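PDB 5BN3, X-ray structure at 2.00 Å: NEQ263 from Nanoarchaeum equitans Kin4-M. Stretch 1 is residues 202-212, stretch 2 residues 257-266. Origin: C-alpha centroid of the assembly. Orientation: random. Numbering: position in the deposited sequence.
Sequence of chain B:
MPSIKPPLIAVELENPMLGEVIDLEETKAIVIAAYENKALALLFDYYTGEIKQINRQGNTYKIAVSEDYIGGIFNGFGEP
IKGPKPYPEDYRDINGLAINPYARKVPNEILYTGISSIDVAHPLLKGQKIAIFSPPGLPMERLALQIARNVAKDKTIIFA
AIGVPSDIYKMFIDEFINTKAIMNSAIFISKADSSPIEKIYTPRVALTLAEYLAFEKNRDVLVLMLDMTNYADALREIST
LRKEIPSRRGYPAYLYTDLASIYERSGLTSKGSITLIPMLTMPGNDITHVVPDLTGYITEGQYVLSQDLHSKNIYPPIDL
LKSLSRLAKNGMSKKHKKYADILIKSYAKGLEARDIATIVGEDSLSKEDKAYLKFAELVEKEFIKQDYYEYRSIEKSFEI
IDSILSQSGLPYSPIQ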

ATOM      1  N   THR B 202      23.701 -22.814  -5.765  1.00 33.45           N
ATOM      2  CA  THR B 202      23.365 -24.087  -5.117  1.00 34.68           C
ATOM      3  C   THR B 202      22.357 -24.937  -5.904  1.00 35.40           C
ATOM      4  O   THR B 202      22.636 -26.100  -6.193  1.00 34.68           O
ATOM      5  CB  THR B 202      22.884 -23.886  -3.657  1.00 39.01           C
ATOM      6  OG1 THR B 202      23.898 -23.207  -2.909  1.00 35.82           O
ATOM      7  CG2 THR B 202      22.582 -25.218  -3.004  1.00 37.16           C
ATOM      8  N   PRO B 203      21.191 -24.366  -6.268  1.00 33.20           N
ATOM      9  CA  PRO B 203      20.271 -25.223  -7.020  1.00 35.46           C
ATOM     10  C   PRO B 203      20.765 -25.495  -8.436  1.00 35.37           C
ATOM     11  O   PRO B 203      20.369 -26.495  -9.024  1.00 32.52           O
ATOM     12  CB  PRO B 203      18.981 -24.398  -7.062  1.00 33.97           C
ATOM     13  CG  PRO B 203      19.445 -22.983  -6.968  1.00 29.27           C
ATOM     14  CD  PRO B 203      20.620 -23.023  -6.036  1.00 29.76           C
ATOM     15  N   ARG B 204      21.609 -24.618  -8.974  1.00 33.03           N
ATOM     16  CA  ARG B 204      22.113 -24.784 -10.336  1.00 33.14           C
ATOM     17  C   ARG B 204      23.118 -25.928 -10.465  1.00 29.20           C
ATOM     18  O   ARG B 204      23.069 -26.696 -11.429  1.00 33.47           O
ATOM     19  CB  ARG B 204      22.713 -23.470 -10.852  1.00 36.35           C
ATOM     20  CG  ARG B 204      21.668 -22.425 -11.235  1.00 35.49           C
ATOM     21  CD  ARG B 204      22.301 -21.105 -11.647  1.00 40.06           C
ATOM     22  NE  ARG B 204      21.337 -20.217 -12.295  1.00 40.32           N
ATOM     23  CZ  ARG B 204      20.556 -19.357 -11.649  1.00 39.83           C
ATOM     24  NH1 ARG B 204      20.624 -19.257 -10.329  1.00 34.54           N
ATOM     25  NH2 ARG B 204      19.707 -18.594 -12.324  1.00 43.54           N
ATOM     26  N   VAL B 205      24.029 -26.049  -9.502  1.00 32.25           N
ATOM     27  CA  VAL B 205      24.985 -27.153  -9.532  1.00 34.89           C
ATOM     28  C   VAL B 205      24.282 -28.477  -9.232  1.00 35.88           C
ATOM     29  O   VAL B 205      24.625 -29.511  -9.799  1.00 34.35           O
ATOM     30  CB  VAL B 205      26.201 -26.931  -8.577  1.00 43.56           C
ATOM     31  CG1 VAL B 205      26.823 -25.566  -8.809  1.00 38.14           C
ATOM     32  CG2 VAL B 205      25.793 -27.065  -7.123  1.00 51.87           C
ATOM     33  N   ALA B 206      23.282 -28.431  -8.356  1.00 34.51           N
ATOM     34  CA  ALA B 206      22.515 -29.621  -8.001  1.00 32.81           C
ATOM     35  C   ALA B 206      21.712 -30.143  -9.188  1.00 30.34           C
ATOM     36  O   ALA B 206      21.626 -31.355  -9.412  1.00 33.88           O
ATOM     37  CB  ALA B 206      21.593 -29.322  -6.832  1.00 33.45           C
ATOM     38  N   LEU B 207      21.104 -29.227  -9.934  1.00 31.47           N
ATOM     39  CA  LEU B 207      20.324 -29.597 -11.113  1.00 35.66           C
ATOM     40  C   LEU B 207      21.196 -29.953 -12.318  1.00 36.72           C
ATOM     41  O   LEU B 207      20.789 -30.742 -13.171  1.00 35.08           O
ATOM     42  CB  LEU B 207      19.333 -28.486 -11.470  1.00 36.70           C
ATOM     43  CG  LEU B 207      18.131 -28.390 -10.530  1.00 39.16           C
ATOM     44  CD1 LEU B 207      17.349 -27.119 -10.784  1.00 37.55           C
ATOM     45  CD2 LEU B 207      17.241 -29.597 -10.717  1.00 34.31           C
ATOM     46  N   THR B 208      22.389 -29.368 -12.394  1.00 36.51           N
ATOM     47  CA  THR B 208      23.346 -29.753 -13.427  1.00 36.59           C
ATOM     48  C   THR B 208      23.743 -31.214 -13.231  1.00 35.50           C
ATOM     49  O   THR B 208      23.818 -31.980 -14.192  1.00 37.60           O
ATOM     50  CB  THR B 208      24.601 -28.859 -13.405  1.00 40.40           C
ATOM     51  OG1 THR B 208      24.232 -27.514 -13.729  1.00 39.00           O
ATOM     52  CG2 THR B 208      25.627 -29.350 -14.413  1.00 43.42           C
ATOM     53  N   LEU B 209      23.978 -31.601 -11.981  1.00 37.08           N
ATOM     54  CA  LEU B 209      24.262 -32.997 -11.661  1.00 40.17           C
ATOM     55  C   LEU B 209      23.045 -33.868 -11.948  1.00 42.56           C
ATOM     56  O   LEU B 209      23.174 -34.969 -12.479  1.00 39.19           O
ATOM     57  CB  LEU B 209      24.671 -33.147 -10.193  1.00 42.86           C
ATOM     58  CG  LEU B 209      24.858 -34.597  -9.733  1.00 45.47           C
ATOM     59  CD1 LEU B 209      26.019 -35.241 -10.471  1.00 41.64           C
ATOM     60  CD2 LEU B 209      25.061 -34.697  -8.229  1.00 41.62           C
ATOM     61  N   ALA B 210      21.865 -33.366 -11.600  1.00 35.45           N
ATOM     62  CA  ALA B 210      20.629 -34.118 -11.794  1.00 36.88           C
ATOM     63  C   ALA B 210      20.366 -34.418 -13.267  1.00 36.04           C
ATOM     64  O   ALA B 210      19.957 -35.526 -13.617  1.00 33.82           O
ATOM     65  CB  ALA B 210      19.461 -33.366 -11.192  1.00 32.97           C
ATOM     66  N   GLU B 211      20.590 -33.426 -14.122  1.00 34.21           N
ATOM     67  CA  GLU B 211      20.395 -33.590 -15.562  1.00 38.11           C
ATOM     68  C   GLU B 211      21.400 -34.574 -16.148  1.00 44.54           C
ATOM     69  O   GLU B 211      21.081 -35.315 -17.078  1.00 39.90           O
ATOM     70  CB  GLU B 211      20.511 -32.245 -16.280  1.00 40.93           C
ATOM     71  CG  GLU B 211      19.331 -31.310 -16.068  1.00 41.70           C
ATOM     72  CD  GLU B 211      19.570 -29.941 -16.667  1.00 58.34           C
ATOM     73  OE1 GLU B 211      20.749 -29.582 -16.885  1.00 52.97           O
ATOM     74  OE2 GLU B 211      18.582 -29.222 -16.926  1.00 45.84           O
ATOM     75  N   TYR B 212      22.617 -34.567 -15.613  1.00 42.89           N
ATOM     76  CA  TYR B 212      23.643 -35.509 -16.042  1.00 43.60           C
ATOM     77  C   TYR B 212      23.241 -36.931 -15.670  1.00 41.20           C
ATOM     78  O   TYR B 212      23.271 -37.832 -16.504  1.00 41.81           O
ATOM     79  CB  TYR B 212      24.995 -35.159 -15.409  1.00 46.72           C
ATOM     80  CG  TYR B 212      26.066 -36.198 -15.652  1.00 51.82           C
ATOM     81  CD1 TYR B 212      26.729 -36.266 -16.870  1.00 51.96           C
ATOM     82  CD2 TYR B 212      26.414 -37.109 -14.665  1.00 47.24           C
ATOM     83  CE1 TYR B 212      27.707 -37.214 -17.098  1.00 58.04           C
ATOM     84  CE2 TYR B 212      27.390 -38.063 -14.885  1.00 52.98           C
ATOM     85  CZ  TYR B 212      28.033 -38.109 -16.102  1.00 60.30           C
ATOM     86  OH  TYR B 212      29.005 -39.054 -16.324  1.00 71.50           O
ATOM     87  N   THR B 257      11.049 -15.506 -14.259  1.00 32.31           N
ATOM     88  CA  THR B 257      11.889 -16.147 -15.263  1.00 26.01           C
ATOM     89  C   THR B 257      13.072 -16.878 -14.625  1.00 29.66           C
ATOM     90  O   THR B 257      13.438 -17.969 -15.055  1.00 35.22           O
ATOM     91  CB  THR B 257      12.376 -15.126 -16.311  1.00 33.20           C
ATOM     92  OG1 THR B 257      11.240 -14.528 -16.948  1.00 36.61           O
ATOM     93  CG2 THR B 257      13.235 -15.799 -17.367  1.00 31.45           C
ATOM     94  N   ASP B 258      13.657 -16.285 -13.590  1.00 28.74           N
ATOM     95  CA  ASP B 258      14.779 -16.920 -12.910  1.00 30.10           C
ATOM     96  C   ASP B 258      14.346 -18.168 -12.144  1.00 31.40           C
ATOM     97  O   ASP B 258      15.027 -19.192 -12.183  1.00 34.55           O
ATOM     98  CB  ASP B 258      15.475 -15.934 -11.977  1.00 35.75           C
ATOM     99  CG  ASP B 258      16.702 -16.527 -11.326  1.00 53.27           C
ATOM    100  OD1 ASP B 258      17.802 -16.419 -11.909  1.00 39.19           O
ATOM    101  OD2 ASP B 258      16.571 -17.114 -10.233  1.00 46.25           O
ATOM    102  N   LEU B 259      13.214 -18.085 -11.449  1.00 33.51           N
ATOM    103  CA  LEU B 259      12.669 -19.248 -10.749  1.00 29.96           C
ATOM    104  C   LEU B 259      12.350 -20.370 -11.733  1.00 28.71           C
ATOM    105  O   LEU B 259      12.588 -21.546 -11.453  1.00 34.30           O
ATOM    106  CB  LEU B 259      11.419 -18.863  -9.950  1.00 31.71           C
ATOM    107  CG  LEU B 259      11.628 -18.027  -8.684  1.00 33.04           C
ATOM    108  CD1 LEU B 259      10.292 -17.653  -8.047  1.00 34.63           C
ATOM    109  CD2 LEU B 259      12.495 -18.777  -7.686  1.00 29.00           C
ATOM    110  N   ALA B 260      11.822 -19.998 -12.893  1.00 29.96           N
ATOM    111  CA  ALA B 260      11.494 -20.969 -13.929  1.00 30.73           C
ATOM    112  C   ALA B 260      12.745 -21.633 -14.484  1.00 38.28           C
ATOM    113  O   ALA B 260      12.728 -22.818 -14.811  1.00 34.39           O
ATOM    114  CB  ALA B 260      10.716 -20.306 -15.038  1.00 26.45           C
ATOM    115  N   SER B 261      13.831 -20.871 -14.586  1.00 33.16           N
ATOM    116  CA  SER B 261      15.091 -21.403 -15.106  1.00 41.77           C
ATOM    117  C   SER B 261      15.653 -22.482 -14.185  1.00 47.66           C
ATOM    118  O   SER B 261      16.593 -23.191 -14.541  1.00 37.86           O
ATOM    119  CB  SER B 261      16.115 -20.284 -15.295  1.00 37.68           C
ATOM    120  OG  SER B 261      16.707 -19.924 -14.062  1.00 43.26           O
ATOM    121  N   ILE B 262      15.067 -22.597 -12.996  1.00 34.14           N
ATOM    122  CA  ILE B 262      15.401 -23.662 -12.062  1.00 34.38           C
ATOM    123  C   ILE B 262      14.343 -24.771 -12.083  1.00 33.48           C
ATOM    124  O   ILE B 262      14.669 -25.940 -12.291  1.00 38.49           O
ATOM    125  CB  ILE B 262      15.544 -23.101 -10.637  1.00 39.05           C
ATOM    126  CG1 ILE B 262      16.785 -22.213 -10.553  1.00 47.51           C
ATOM    127  CG2 ILE B 262      15.640 -24.214  -9.614  1.00 32.73           C
ATOM    128  CD1 ILE B 262      17.012 -21.664  -9.189  1.00 64.06           C
ATOM    129  N   TYR B 263      13.081 -24.400 -11.870  1.00 30.37           N
ATOM    130  CA  TYR B 263      11.991 -25.374 -11.768  1.00 31.41           C
ATOM    131  C   TYR B 263      11.797 -26.210 -13.036  1.00 36.92           C
ATOM    132  O   TYR B 263      11.455 -27.390 -12.958  1.00 34.45           O
ATOM    133  CB  TYR B 263      10.675 -24.671 -11.417  1.00 25.88           C
ATOM    134  CG  TYR B 263      10.661 -23.942 -10.089  1.00 28.73           C
ATOM    135  CD1 TYR B 263      11.477 -24.339  -9.038  1.00 32.91           C
ATOM    136  CD2 TYR B 263       9.819 -22.857  -9.888  1.00 32.97           C
ATOM    137  CE1 TYR B 263      11.451 -23.669  -7.825  1.00 37.55           C
ATOM    138  CE2 TYR B 263       9.789 -22.185  -8.682  1.00 29.05           C
ATOM    139  CZ  TYR B 263      10.605 -22.595  -7.657  1.00 33.65           C
ATOM    140  OH  TYR B 263      10.569 -21.921  -6.458  1.00 33.62           O
ATOM    141  N   GLU B 264      12.007 -25.597 -14.198  1.00 31.28           N
ATOM    142  CA  GLU B 264      11.780 -26.280 -15.475  1.00 33.74           C
ATOM    143  C   GLU B 264      12.911 -27.228 -15.866  1.00 35.94           C
ATOM    144  O   GLU B 264      12.821 -27.927 -16.878  1.00 35.74           O
ATOM    145  CB  GLU B 264      11.521 -25.266 -16.595  1.00 35.32           C
ATOM    146  CG  GLU B 264      10.164 -24.578 -16.501  1.00 38.80           C
ATOM    147  CD  GLU B 264       9.021 -25.444 -17.009  1.00 63.82           C
ATOM    148  OE1 GLU B 264       7.948 -25.452 -16.368  1.00 51.67           O
ATOM    149  OE2 GLU B 264       9.182 -26.103 -18.059  1.00 43.83           O
ATOM    150  N   ARG B 265      13.973 -27.252 -15.067  1.00 32.38           N
ATOM    151  CA  ARG B 265      15.035 -28.237 -15.256  1.00 42.53           C
ATOM    152  C   ARG B 265      14.645 -29.512 -14.519  1.00 42.05           C
ATOM    153  O   ARG B 265      15.335 -29.969 -13.604  1.00 47.03           O
ATOM    154  CB  ARG B 265      16.382 -27.698 -14.765  1.00 33.86           C
ATOM    155  CG  ARG B 265      16.900 -26.524 -15.593  1.00 33.68           C
ATOM    156  CD  ARG B 265      18.179 -25.943 -15.014  1.00 37.12           C
ATOM    157  NE  ARG B 265      19.358 -26.752 -15.322  1.00 44.39           N
ATOM    158  CZ  ARG B 265      20.588 -26.473 -14.900  1.00 44.44           C
ATOM    159  NH1 ARG B 265      20.804 -25.405 -14.145  1.00 35.75           N
ATOM    160  NH2 ARG B 265      21.599 -27.262 -15.227  1.00 38.27           N
ATOM    161  N   SER B 266      13.516 -30.069 -14.936  1.00 39.12           N
ATOM    162  CA  SER B 266      12.942 -31.261 -14.340  1.00 38.67           C
ATOM    163  C   SER B 266      12.119 -31.922 -15.425  1.00 38.37           C
ATOM    164  O   SER B 266      11.966 -31.366 -16.515  1.00 40.17           O
ATOM    165  CB  SER B 266      12.025 -30.875 -13.184  1.00 34.91           C
ATOM    166  OG  SER B 266      10.990 -30.018 -13.638  1.00 36.44           O
TER

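Two helical segments, whose touching residues lie at least 54 apart in sequence, run in roughly the same direction, their axes inclined at 29° and 10.4 Å apart at closest approach. The second helix ends its regular run at Tyr263, and the loop that follows supplies the residue doing most of the bonding, Arg265. In register, Arg204 lies nearest Ile262 and Leu207 nearest Arg265, with CA to CA distances of 7.0 and 6.9 Å.

Pro203, Leu207 and Ile262 form a small apolar patch. Ile262 reaches Pro203 (CD1 to CG, 3.5 Å) and Leu207 (CG2 to CD1, 3.6 Å), so one branched side chain serves two residues on the same side of the first helix.

Two salt bridges lie beside this patch. The CA-to-CB bond of Arg204 points sideways to the second stretch, but the end of the side chain comes nearer, and NH2 donates to Asp258 OD1 at 2.9 Å, a salt bridge met at the guanidinium edge. Its NE, like Asp258 OD2, is satisfied elsewhere in the structure, and its NH1 bonds to a residue flanking the stretches.

Arg265 makes three of the four hydrogen bonds between the stretches. NE donates to Glu211 OE2 and NH2 to Glu211 OE1, both at 3.0 Å with N-H...O angles of 169°: a two-pronged salt bridge in which the carboxylate matches the guanidinium edge. NH2 also donates to Thr208 OG1 at 3.0 Å, while NH1 finds its partner elsewhere. Thr208 OG1 accepts there while donating its own proton to Arg204 O at 2.7 Å; that same carbonyl also accepts from Thr208 N at 2.9 Å. The hydroxyl thus relays between helix backbone and incoming arginine.

The accounting has one gap. Arg265 O, buried against Leu207 CD2 at 3.5 Å, has no hydrogen-bonding partner in the model. The rule to take away is that a buried arginine is paid for donor by donor, whereas one loop carbonyl is left unpaid.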